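Local coordinates for protein 6-phosphogluconate dehydrogenase, NAD-binding (Geobacter metallireducens, PDB 3PEF) that probably reduces succinic semialdehyde to gamma-hydroxybutyrate with a nicotinamide cofactor, and binds NADP+ in a Rossmann-type domain, at residues G5-G10 against T61-A66; V27-R32 against L43-A48. The protein carries 2 engineered substitutions. All coordinates share one frame; numbering follows the deposited sequence.

Contact 1: G5-G10 against T61-A66. With NAP (NADP nicotinamide-adenine-dinucleotide phosphate), chain I.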
loop_
_atom_site.group_PDB
_atom_site.type_symbol
_atom_site.label_atom_id
_atom_site.label_comp_id
_atom_site.label_asym_id
_atom_site.label_seq_id
_atom_site.Cartn_x
_atom_site.Cartn_y
_atom_site.Cartn_z
ATOM N N GLY A 5 35.411 -7.345 25.266
ATOM C CA GLY A 5 35.699 -7.058 23.869
ATOM C C GLY A 5 34.574 -6.228 23.254
ATOM O O GLY A 5 33.419 -6.336 23.672
ATOM N N PHE A 6 34.891 -5.388 22.272
ATOM C CA PHE A 6 33.832 -4.689 21.550
ATOM C C PHE A 6 34.143 -4.567 20.061
ATOM O O PHE A 6 35.203 -4.087 19.655
ATOM C CB PHE A 6 33.492 -3.324 22.169
ATOM C CG PHE A 6 32.052 -2.891 21.940
ATOM C CD1 PHE A 6 31.162 -2.790 23.008
ATOM C CD2 PHE A 6 31.596 -2.584 20.661
ATOM C CE1 PHE A 6 29.841 -2.396 22.814
ATOM C CE2 PHE A 6 30.270 -2.206 20.447
ATOM C CZ PHE A 6 29.386 -2.099 21.523
ATOM N N ILE A 7 33.182 -5.001 19.259
ATOM C CA ILE A 7 33.319 -5.083 17.822
ATOM C C ILE A 7 32.236 -4.250 17.169
ATOM O O ILE A 7 31.051 -4.481 17.388
ATOM C CB ILE A 7 33.166 -6.548 17.371
ATOM C CG1 ILE A 7 34.458 -7.315 17.693
ATOM C CG2 ILE A 7 32.800 -6.626 15.899
ATOM C CD1 ILE A 7 34.373 -8.796 17.483
ATOM N N GLY A 8 32.637 -3.283 16.358
ATOM C CA GLY A 8 31.667 -2.439 15.685
ATOM C C GLY A 8 31.555 -1.113 16.403
ATOM O O GLY A 8 30.923 -1.009 17.449
ATOM N N LEU A 9 32.185 -0.090 15.846
ATOM C CA LEU A 9 32.246 1.184 16.544
ATOM C C LEU A 9 31.521 2.266 15.757
ATOM O O LEU A 9 32.036 3.375 15.560
ATOM C CB LEU A 9 33.702 1.572 16.813
ATOM C CG LEU A 9 34.525 0.519 17.574
ATOM C CD1 LEU A 9 35.994 0.952 17.704
ATOM C CD2 LEU A 9 33.912 0.259 18.953
ATOM N N GLY A 10 30.318 1.945 15.304
ATOM C CA GLY A 10 29.518 2.941 14.618
ATOM C C GLY A 10 28.852 3.872 15.616
ATOM O O GLY A 10 29.302 4.013 16.758
ATOM N N THR A 61 32.513 -10.647 24.612
ATOM C CA THR A 61 32.673 -9.615 23.579
ATOM C C THR A 61 31.313 -9.190 23.029
ATOM O O THR A 61 30.474 -10.035 22.700
ATOM C CB THR A 61 33.565 -10.110 22.409
ATOM O OG1 THR A 61 34.885 -10.401 22.900
ATOM C CG2 THR A 61 33.656 -9.039 21.318
ATOM N N PHE A 62 31.092 -7.884 22.935
ATOM C CA PHE A 62 29.846 -7.349 22.382
ATOM C C PHE A 62 30.075 -6.939 20.929
ATOM O O PHE A 62 31.169 -6.497 20.581
ATOM C CB PHE A 62 29.377 -6.142 23.196
ATOM C CG PHE A 62 29.190 -6.433 24.662
ATOM C CD1 PHE A 62 28.065 -7.120 25.110
ATOM C CD2 PHE A 62 30.137 -6.019 25.592
ATOM C CE1 PHE A 62 27.896 -7.400 26.466
ATOM C CE2 PHE A 62 29.977 -6.290 26.948
ATOM C CZ PHE A 62 28.851 -6.986 27.384
ATOM N N ALA A 63 29.060 -7.088 20.082
ATOM C CA ALA A 63 29.154 -6.636 18.689
ATOM C C ALA A 63 27.960 -5.769 18.339
ATOM O O ALA A 63 26.829 -6.076 18.728
ATOM C CB ALA A 63 29.240 -7.816 17.732
ATOM N N MET A 64 28.215 -4.689 17.605
ATOM C CA MET A 64 27.170 -3.737 17.226
ATOM C C MET A 64 27.356 -3.338 15.766
ATOM O O MET A 64 27.889 -2.273 15.463
ATOM C CB MET A 64 27.199 -2.496 18.148
ATOM C CG MET A 64 25.928 -1.646 18.079
ATOM S SD MET A 64 24.459 -2.688 18.350
ATOM C CE MET A 64 23.283 -1.463 18.932
ATOM N N LEU A 65 26.913 -4.215 14.870
ATOM C CA LEU A 65 27.168 -4.105 13.442
ATOM C C LEU A 65 25.903 -3.728 12.665
ATOM O O LEU A 65 24.793 -3.888 13.168
ATOM C CB LEU A 65 27.725 -5.443 12.939
ATOM C CG LEU A 65 29.023 -5.796 13.671
ATOM C CD1 LEU A 65 29.460 -7.227 13.413
ATOM C CD2 LEU A 65 30.140 -4.789 13.311
ATOM N N ALA A 66 26.084 -3.259 11.433
ATOM C CA ALA A 66 24.996 -2.705 10.627
ATOM C C ALA A 66 23.815 -3.629 10.378
ATOM O O ALA A 66 22.670 -3.232 10.582
ATOM C CB ALA A 66 25.529 -2.195 9.278
HETATM P PA NAP I . 26.407 2.736 11.926
HETATM O O1A NAP I . 26.219 2.871 10.465
HETATM O O2A NAP I . 26.871 3.954 12.615
HETATM O O5B NAP I . 27.422 1.537 12.241
HETATM C C5B NAP I . 27.418 0.372 11.462
HETATM C C4B NAP I . 28.595 -0.467 11.927
HETATM O O4B NAP I . 28.602 -1.671 11.190
HETATM C C3B NAP I . 29.922 0.230 11.639
HETATM O O3B NAP I . 30.777 -0.120 12.703
HETATM C C2B NAP I . 30.387 -0.458 10.372
HETATM O O2B NAP I . 31.777 -0.465 10.173
HETATM C C1B NAP I . 29.887 -1.863 10.649
HETATM N N9A NAP I . 29.858 -2.668 9.419
HETATM C C8A NAP I . 29.000 -2.511 8.359
HETATM N N7A NAP I . 29.310 -3.437 7.424
HETATM C C5A NAP I . 30.354 -4.165 7.868
HETATM C C6A NAP I . 31.037 -5.234 7.312
HETATM N N6A NAP I . 30.690 -5.693 6.117
HETATM N N1A NAP I . 32.080 -5.793 8.000
HETATM C C2A NAP I . 32.434 -5.304 9.245
HETATM N N3A NAP I . 31.740 -4.244 9.799
HETATM C C4A NAP I . 30.713 -3.692 9.121
HETATM O O3 NAP I . 24.999 2.288 12.517
HETATM P PN NAP I . 24.532 2.062 14.013
HETATM O O1N NAP I . 23.330 2.872 14.273
HETATM O O2N NAP I . 25.670 2.156 14.950
HETATM O O5D NAP I . 24.102 0.530 13.762
HETATM C C5D NAP I . 24.582 -0.564 14.496
HETATM C C4D NAP I . 23.390 -1.493 14.723
HETATM O O4D NAP I . 22.521 -0.998 15.714
HETATM C C3D NAP I . 22.517 -1.609 13.491
HETATM O O3D NAP I . 22.105 -2.959 13.452
HETATM C C2D NAP I . 21.345 -0.678 13.762
HETATM O O2D NAP I . 20.202 -1.113 13.078
HETATM C C1D NAP I . 21.190 -0.888 15.247
HETATM N N1N NAP I . 20.522 0.171 16.036
HETATM C C2N NAP I . 20.704 1.489 15.735
HETATM C C3N NAP I . 20.113 2.477 16.519
HETATM C C7N NAP I . 20.358 3.924 16.216
HETATM O O7N NAP I . 19.426 4.830 16.696
HETATM N N7N NAP I . 21.409 4.354 15.497
HETATM C C4N NAP I . 19.328 2.127 17.624
HETATM C C5N NAP I . 19.175 0.779 17.937
HETATM C C6N NAP I . 19.789 -0.194 17.148
HETATM P P2B NAP I . 32.543 0.810 9.507
HETATM O O1X NAP I . 33.859 0.258 8.976
HETATM O O2X NAP I . 31.693 1.357 8.407
HETATM O O3X NAP I . 32.759 1.871 10.549
HETATM O O HOH W 1 27.739 0.632 15.818
#

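Contact 2: V27-R32 against L43-A48. With NAP (NADP nicotinamide-adenine-dinucleotide phosphate), chain I.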
loop_
_atom_site.group_PDB
_atom_site.type_symbol
_atom_site.label_atom_id
_atom_site.label_comp_id
_atom_site.label_asym_id
_atom_site.label_seq_id
_atom_site.Cartn_x
_atom_site.Cartn_y
_atom_site.Cartn_z
ATOM N N VAL A 27 38.795 -2.572 28.025
ATOM C CA VAL A 27 38.070 -2.855 26.777
ATOM C C VAL A 27 39.017 -2.977 25.568
ATOM O O VAL A 27 39.843 -2.087 25.313
ATOM C CB VAL A 27 36.984 -1.767 26.488
ATOM C CG1 VAL A 27 36.129 -2.155 25.304
ATOM C CG2 VAL A 27 36.076 -1.552 27.713
ATOM N N THR A 28 38.902 -4.095 24.858
ATOM C CA THR A 28 39.641 -4.365 23.616
ATOM C C THR A 28 38.647 -4.151 22.475
ATOM O O THR A 28 37.543 -4.708 22.493
ATOM C CB THR A 28 40.179 -5.833 23.571
ATOM O OG1 THR A 28 41.091 -6.057 24.653
ATOM C CG2 THR A 28 40.885 -6.130 22.251
ATOM N N ILE A 29 39.010 -3.324 21.500
ATOM C CA ILE A 29 38.042 -2.909 20.489
ATOM C C ILE A 29 38.544 -3.131 19.080
ATOM O O ILE A 29 39.755 -3.201 18.845
ATOM C CB ILE A 29 37.662 -1.424 20.646
ATOM C CG1 ILE A 29 38.884 -0.535 20.393
ATOM C CG2 ILE A 29 37.075 -1.176 22.050
ATOM C CD1 ILE A 29 38.640 0.932 20.694
ATOM N N TRP A 30 37.593 -3.235 18.154
ATOM C CA TRP A 30 37.870 -3.419 16.733
ATOM C C TRP A 30 36.755 -2.822 15.879
ATOM O O TRP A 30 35.574 -2.947 16.197
ATOM C CB TRP A 30 37.981 -4.902 16.369
ATOM C CG TRP A 30 38.215 -5.120 14.890
ATOM C CD1 TRP A 30 39.424 -5.162 14.252
ATOM C CD2 TRP A 30 37.220 -5.306 13.872
ATOM N NE1 TRP A 30 39.248 -5.382 12.908
ATOM C CE2 TRP A 30 37.905 -5.464 12.645
ATOM C CE3 TRP A 30 35.819 -5.343 13.877
ATOM C CZ2 TRP A 30 37.234 -5.673 11.431
ATOM C CZ3 TRP A 30 35.147 -5.551 12.667
ATOM C CH2 TRP A 30 35.857 -5.712 11.459
ATOM N N ASN A 31 37.136 -2.192 14.778
ATOM C CA ASN A 31 36.163 -1.725 13.809
ATOM C C ASN A 31 36.751 -1.934 12.436
ATOM O O ASN A 31 37.965 -1.806 12.271
ATOM C CB ASN A 31 35.855 -0.232 13.998
ATOM C CG ASN A 31 34.660 0.224 13.151
ATOM O OD1 ASN A 31 33.554 -0.285 13.316
ATOM N ND2 ASN A 31 34.887 1.169 12.231
ATOM N N ARG A 32 35.902 -2.242 11.459
ATOM C CA ARG A 32 36.347 -2.403 10.071
ATOM C C ARG A 32 37.147 -1.194 9.647
ATOM O O ARG A 32 38.227 -1.347 9.074
ATOM C CB ARG A 32 35.179 -2.600 9.097
ATOM C CG ARG A 32 35.616 -2.599 7.625
ATOM C CD ARG A 32 34.417 -2.763 6.678
ATOM N NE ARG A 32 33.377 -1.750 6.900
ATOM C CZ ARG A 32 32.251 -1.666 6.191
ATOM N NH1 ARG A 32 32.018 -2.546 5.226
ATOM N NH2 ARG A 32 31.357 -0.709 6.446
ATOM N N LEU A 43 41.314 6.956 25.214
ATOM C CA LEU A 43 40.676 6.815 26.521
ATOM C C LEU A 43 41.181 5.586 27.270
ATOM O O LEU A 43 40.680 5.268 28.346
ATOM C CB LEU A 43 39.156 6.769 26.392
ATOM C CG LEU A 43 38.428 8.103 26.239
ATOM C CD1 LEU A 43 36.965 7.855 25.945
ATOM C CD2 LEU A 43 38.591 8.964 27.488
ATOM N N GLY A 44 42.156 4.892 26.685
ATOM C CA GLY A 44 42.764 3.731 27.316
ATOM C C GLY A 44 42.359 2.380 26.738
ATOM O O GLY A 44 42.945 1.356 27.098
ATOM N N ALA A 45 41.359 2.358 25.858
ATOM C CA ALA A 45 40.938 1.107 25.227
ATOM C C ALA A 45 42.077 0.538 24.407
ATOM O O ALA A 45 42.886 1.287 23.857
ATOM C CB ALA A 45 39.719 1.326 24.335
ATOM N N GLU A 46 42.119 -0.785 24.305
ATOM C CA GLU A 46 43.172 -1.475 23.562
ATOM C C GLU A 46 42.726 -1.857 22.136
ATOM O O GLU A 46 41.667 -2.464 21.962
ATOM C CB GLU A 46 43.592 -2.737 24.327
ATOM C CG GLU A 46 44.618 -3.608 23.612
ATOM C CD GLU A 46 44.898 -4.915 24.346
ATOM O OE1 GLU A 46 44.251 -5.167 25.388
ATOM O OE2 GLU A 46 45.764 -5.692 23.883
ATOM N N ARG A 47 43.531 -1.509 21.129
ATOM C CA ARG A 47 43.251 -1.897 19.732
ATOM C C ARG A 47 43.534 -3.365 19.463
ATOM O O ARG A 47 44.609 -3.865 19.777
ATOM C CB ARG A 47 44.129 -1.119 18.754
ATOM C CG ARG A 47 43.564 0.171 18.248
ATOM C CD ARG A 47 44.476 0.743 17.165
ATOM N NE ARG A 47 44.234 2.172 17.022
ATOM C CZ ARG A 47 43.278 2.677 16.254
ATOM N NH1 ARG A 47 42.506 1.859 15.550
ATOM N NH2 ARG A 47 43.109 3.989 16.180
ATOM N N ALA A 48 42.576 -4.038 18.842
ATOM C CA ALA A 48 42.765 -5.391 18.347
ATOM C C ALA A 48 42.917 -5.318 16.830
ATOM O O ALA A 48 42.319 -4.458 16.191
ATOM C CB ALA A 48 41.567 -6.232 18.705
HETATM P PA NAP I . 26.407 2.736 11.926
HETATM O O1A NAP I . 26.219 2.871 10.465
HETATM O O2A NAP I . 26.871 3.954 12.615
HETATM O O5B NAP I . 27.422 1.537 12.241
HETATM C C5B NAP I . 27.418 0.372 11.462
HETATM C C4B NAP I . 28.595 -0.467 11.927
HETATM O O4B NAP I . 28.602 -1.671 11.190
HETATM C C3B NAP I . 29.922 0.230 11.639
HETATM O O3B NAP I . 30.777 -0.120 12.703
HETATM C C2B NAP I . 30.387 -0.458 10.372
HETATM O O2B NAP I . 31.777 -0.465 10.173
HETATM C C1B NAP I . 29.887 -1.863 10.649
HETATM N N9A NAP I . 29.858 -2.668 9.419
HETATM C C8A NAP I . 29.000 -2.511 8.359
HETATM N N7A NAP I . 29.310 -3.437 7.424
HETATM C C5A NAP I . 30.354 -4.165 7.868
HETATM C C6A NAP I . 31.037 -5.234 7.312
HETATM N N6A NAP I . 30.690 -5.693 6.117
HETATM N N1A NAP I . 32.080 -5.793 8.000
HETATM C C2A NAP I . 32.434 -5.304 9.245
HETATM N N3A NAP I . 31.740 -4.244 9.799
HETATM C C4A NAP I . 30.713 -3.692 9.121
HETATM O O3 NAP I . 24.999 2.288 12.517
HETATM P PN NAP I . 24.532 2.062 14.013
HETATM O O1N NAP I . 23.330 2.872 14.273
HETATM O O2N NAP I . 25.670 2.156 14.950
HETATM O O5D NAP I . 24.102 0.530 13.762
HETATM C C5D NAP I . 24.582 -0.564 14.496
HETATM C C4D NAP I . 23.390 -1.493 14.723
HETATM O O4D NAP I . 22.521 -0.998 15.714
HETATM C C3D NAP I . 22.517 -1.609 13.491
HETATM O O3D NAP I . 22.105 -2.959 13.452
HETATM C C2D NAP I . 21.345 -0.678 13.762
HETATM O O2D NAP I . 20.202 -1.113 13.078
HETATM C C1D NAP I . 21.190 -0.888 15.247
HETATM N N1N NAP I . 20.522 0.171 16.036
HETATM C C2N NAP I . 20.704 1.489 15.735
HETATM C C3N NAP I . 20.113 2.477 16.519
HETATM C C7N NAP I . 20.358 3.924 16.216
HETATM O O7N NAP I . 19.426 4.830 16.696
HETATM N N7N NAP I . 21.409 4.354 15.497
HETATM C C4N NAP I . 19.328 2.127 17.624
HETATM C C5N NAP I . 19.175 0.779 17.937
HETATM C C6N NAP I . 19.789 -0.194 17.148
HETATM P P2B NAP I . 32.543 0.810 9.507
HETATM O O1X NAP I . 33.859 0.258 8.976
HETATM O O2X NAP I . 31.693 1.357 8.407
HETATM O O3X NAP I . 32.759 1.871 10.549
#

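Contact 1: G5-G10 against T61-A66
Phe6 lays one face of its ring against Phe62 of the parallel neighbouring strand: Phe62 CB stands over that face, 4.2 Å from the ring centroid, a CH-pi contact, while Met64 CB meets the ring edge at CE2. CG of Phe6 lies anti to the backbone N (chi1 -152°), which swings the ring back over the 61-63 strand. An alanine here would probably open a gap beside Phe62 and Met64 and deprive Phe62 CB of its aromatic partner. Among Gly5, Ile7, Thr61 and Ala63 the packing is closer still at Gly5, where any CB would run into Thr61 OG1. Three backbone bonds tie the ladder, the middle one from Ile7 N to Phe62 O at 2.8 Å. Past the Gly8-Met64 pair the chains diverge and the contact loosens: one water accepts a weak bond from Gly10 N and donates to Met64 O, 2.9 Å away, and to NADP O2N. At this diverging end Leu65 CD2 reaches Gly8 CA at 3.7 Å, and Met64 CE approaches NADP O4D. Helix 11-22 covers the Phe6 and Met64 face, helix 68-76 packs on Ile7 and Leu65, and strands 26-30 and 90-93 flank the pair within the sheet.

Contact 2: V27-R32 against L43-A48
Ile29 grips the short strand 46-47 with both its backbone polar atoms: its N donates to Glu46 O at 2.8 Å, and its O accepts from Ala48 N. Glu46 N completes the parallel ladder on Val27 O. Beside the ladder Ile29 CD1 touches Ala45 CB at 3.8 Å, and Thr28 CG2 meets Ala48 CB at 3.6 Å. CG1 of Ile29 sits between its backbone N and carbonyl carbon (chi1 64°), and CD1 continues to Ala45. Thr28 and Glu46 run side by side, joined by a weak bond from OG1 to OE1, 3.4 Å long. Trp30 turns its CD1 edge to Ala48 O, which lies in the ring plane. One shell out, Leu40 of helix 38-42 backs Ile29 and Ala45, and Gly44 ends that helix in a Schellman motif. Beyond Trp30 the chain reaches the cofactor: Asn31 ND2 donates to NADP O3X, and its OD1 accepts from O3B. Arg32 gives NE to O1X and NH2 to O2X, 2.9 Å each, while C5A of the adenine lies over the guanidinium centre. Two phosphate oxygens, probably anionic, thus meet a guanidinium whose face is turned to the adenine, consistent with recognition of the 2'-phosphate that distinguishes NADP from NAD.

In the fold
Contacts 1 and 2 lie in the parallel part of one mixed sheet, in which strands 3-7 and 26-30 are direct neighbours, so the order runs 46-47, 26-30, 3-7, 60-63. Their centres lie about 10 Å apart, and Phe6 N, 2.7 Å from Thr28 O, probably makes a hydrogen bond that knits them. Asn31 OD1 makes a second probable link, 2.9 Å from Leu9 N, placing the glycine-rich turn beside the residue that holds the cofactor ribose. The chain just past strands 3-7, 26-30 and 60-63 meets NADP: contact 2 takes the 2'-phosphate and adenine side, while contact 1 follows the cofactor from the adenosine ribose to the nicotinamide ribose. Contact 1 is buried near the middle of the sheet; contact 2 forms its partly exposed edge.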